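Local coordinates for putative aspartyl-tRNA synthetase (Leishmania major, PDB 6OD8), which probably catalyses the ATP-dependent attachment of L-aspartate to its cognate tRNA, as a class-II aminoacyl-tRNA synthetase of the type 2 subfamily, at residues 240-245 with 289-294. Numbering follows the deposited sequence.
Sequences FCEIHS and RVFEVG
The ring of F240 takes R289 CB over one face, a CH-pi contact with CB 3.7 Å from the ring centroid and offset toward the rim, while the V290 carbonyl lies at its edge. The ring of F291 has E242 CA above its centre and F240 CB at its edge, 3.7 Å from CD2. CG of F291 sits between the backbone N and the carbonyl carbon (chi1 71°), and the ring's far end comes near the neighbouring strand, CZ 3.5 Å from E242 CB.

Alongside the rings the two backbones pair as a short parallel ladder: C241 N gives a nearly straight bond to R289 O, C241 O receives F291 N, and I243 N reaches F291 O. Beyond I243 the main chains part, and E292 spans them, its extended chain carrying both oxygens to S245. S245 OG donates to the syn lone pair of OE1 at 2.6 Å; S245 N meets OE2 at 2.9 Å, 34° out of the carboxylate plane. OE2 also forms a salt bridge with K247. A water accepts from V293 N and lies within bonding distance of E242 OE2 and I243 O.

Within the chain the pair forms one margin of the mixed catalytic-domain sheet, 289-297 running between 241-242 and antiparallel 310-319. Helix 215-237 packs on F240 and F291, helix 276-283 on I243 and V290. R232 of the second subunit makes a salt bridge with E242 OE2, and its S225 hydrogen-bonds E242 N, consistent with class-II motif 1 (215-237 and 241-242) at the dimer interface, beside the motif 2 strands 289-297 and 310-319.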
loop_
_atom_site.group_PDB
_atom_site.type_symbol
_atom_site.label_atom_id
_atom_site.label_comp_id
_atom_site.label_asym_id
_atom_site.label_seq_id
_atom_site.Cartn_x
_atom_site.Cartn_y
_atom_site.Cartn_z
ATOM N N PHE A 240 -10.213 -2.854 -9.266
ATOM C CA PHE A 240 -8.872 -2.376 -9.611
ATOM C C PHE A 240 -7.851 -3.303 -8.973
ATOM O O PHE A 240 -7.999 -3.694 -7.813
ATOM C CB PHE A 240 -8.608 -0.947 -9.109
ATOM C CG PHE A 240 -9.279 0.127 -9.915
ATOM C CD1 PHE A 240 -8.534 0.978 -10.722
ATOM C CD2 PHE A 240 -10.651 0.300 -9.849
ATOM C CE1 PHE A 240 -9.167 1.981 -11.473
ATOM C CE2 PHE A 240 -11.290 1.279 -10.583
ATOM C CZ PHE A 240 -10.543 2.124 -11.395
ATOM N N CYS A 241 -6.818 -3.647 -9.733
ATOM C CA CYS A 241 -5.766 -4.530 -9.262
ATOM C C CYS A 241 -4.596 -3.703 -8.732
ATOM O O CYS A 241 -4.208 -2.700 -9.335
ATOM C CB CYS A 241 -5.327 -5.432 -10.418
ATOM S SG CYS A 241 -4.071 -6.657 -10.063
ATOM N N GLU A 242 -4.020 -4.136 -7.608
ATOM C CA GLU A 242 -2.875 -3.414 -7.063
ATOM C C GLU A 242 -1.603 -3.832 -7.793
ATOM O O GLU A 242 -1.367 -5.026 -8.025
ATOM C CB GLU A 242 -2.732 -3.666 -5.556
ATOM C CG GLU A 242 -1.538 -2.946 -4.976
ATOM C CD GLU A 242 -1.485 -2.966 -3.451
ATOM O OE1 GLU A 242 -2.355 -3.587 -2.807
ATOM O OE2 GLU A 242 -0.549 -2.355 -2.900
ATOM N N ILE A 243 -0.770 -2.848 -8.146
ATOM C CA ILE A 243 0.506 -3.137 -8.791
ATOM C C ILE A 243 1.618 -2.532 -7.958
ATOM O O ILE A 243 1.407 -1.612 -7.165
ATOM C CB ILE A 243 0.593 -2.608 -10.245
ATOM C CG1 ILE A 243 0.422 -1.082 -10.259
ATOM C CG2 ILE A 243 -0.486 -3.243 -11.116
ATOM C CD1 ILE A 243 0.739 -0.458 -11.643
ATOM N N HIS A 244 2.826 -3.044 -8.188
ATOM C CA HIS A 244 4.048 -2.553 -7.564
ATOM C C HIS A 244 5.077 -2.430 -8.673
ATOM O O HIS A 244 5.518 -3.442 -9.225
ATOM C CB HIS A 244 4.515 -3.509 -6.455
ATOM C CG HIS A 244 3.623 -3.477 -5.253
ATOM N ND1 HIS A 244 2.619 -4.397 -5.037
ATOM C CD2 HIS A 244 3.546 -2.593 -4.235
ATOM C CE1 HIS A 244 1.981 -4.093 -3.920
ATOM N NE2 HIS A 244 2.518 -2.999 -3.419
ATOM N N SER A 245 5.405 -1.197 -9.041
ATOM C CA SER A 245 6.355 -0.914 -10.103
ATOM C C SER A 245 7.651 -0.364 -9.519
ATOM O O SER A 245 7.677 0.121 -8.384
ATOM C CB SER A 245 5.751 0.078 -11.123
ATOM O OG SER A 245 5.323 1.265 -10.512
ATOM N N ARG A 289 -7.552 -2.387 -15.009
ATOM C CA ARG A 289 -7.664 -1.295 -14.038
ATOM C C ARG A 289 -6.628 -1.518 -12.948
ATOM O O ARG A 289 -6.639 -2.617 -12.376
ATOM C CB ARG A 289 -9.053 -1.283 -13.375
ATOM C CG ARG A 289 -10.266 -1.044 -14.273
ATOM C CD ARG A 289 -11.570 -1.396 -13.537
ATOM N NE ARG A 289 -11.860 -2.829 -13.604
ATOM C CZ ARG A 289 -12.362 -3.424 -14.686
ATOM N NH1 ARG A 289 -12.642 -2.713 -15.768
ATOM N NH2 ARG A 289 -12.593 -4.715 -14.686
ATOM N N VAL A 290 -5.804 -0.514 -12.616
ATOM C CA VAL A 290 -4.752 -0.702 -11.619
ATOM C C VAL A 290 -4.696 0.483 -10.665
ATOM O O VAL A 290 -5.061 1.603 -10.998
ATOM C CB VAL A 290 -3.349 -0.898 -12.254
ATOM C CG1 VAL A 290 -3.292 -2.181 -13.071
ATOM C CG2 VAL A 290 -2.965 0.317 -13.152
ATOM N N PHE A 291 -4.154 0.228 -9.481
ATOM C CA PHE A 291 -3.758 1.302 -8.595
ATOM C C PHE A 291 -2.431 0.942 -7.952
ATOM O O PHE A 291 -2.036 -0.227 -7.892
ATOM C CB PHE A 291 -4.819 1.596 -7.527
ATOM C CG PHE A 291 -4.946 0.509 -6.461
ATOM C CD1 PHE A 291 -4.074 0.473 -5.365
ATOM C CD2 PHE A 291 -5.943 -0.454 -6.559
ATOM C CE1 PHE A 291 -4.197 -0.526 -4.361
ATOM C CE2 PHE A 291 -6.065 -1.463 -5.564
ATOM C CZ PHE A 291 -5.192 -1.484 -4.481
ATOM N N GLU A 292 -1.742 1.969 -7.469
ATOM C CA GLU A 292 -0.496 1.765 -6.755
ATOM C C GLU A 292 -0.407 2.757 -5.608
ATOM O O GLU A 292 -0.808 3.914 -5.737
ATOM C CB GLU A 292 0.723 1.910 -7.696
ATOM C CG GLU A 292 2.067 1.727 -6.974
ATOM C CD GLU A 292 3.213 1.305 -7.892
ATOM O OE1 GLU A 292 3.102 1.386 -9.138
ATOM O OE2 GLU A 292 4.254 0.917 -7.350
ATOM N N VAL A 293 0.142 2.309 -4.487
ATOM C CA VAL A 293 0.405 3.176 -3.343
ATOM C C VAL A 293 1.880 3.010 -3.028
ATOM O O VAL A 293 2.313 1.908 -2.693
ATOM C CB VAL A 293 -0.453 2.810 -2.119
ATOM C CG1 VAL A 293 -0.109 3.734 -0.919
ATOM C CG2 VAL A 293 -1.929 2.871 -2.446
ATOM N N GLY A 294 2.666 4.069 -3.194
ATOM C CA GLY A 294 4.077 3.929 -2.943
ATOM C C GLY A 294 4.819 5.240 -3.006
ATOM O O GLY A 294 4.249 6.290 -3.328
HETATM O O HOH W 1 0.806 -0.496 -4.519
#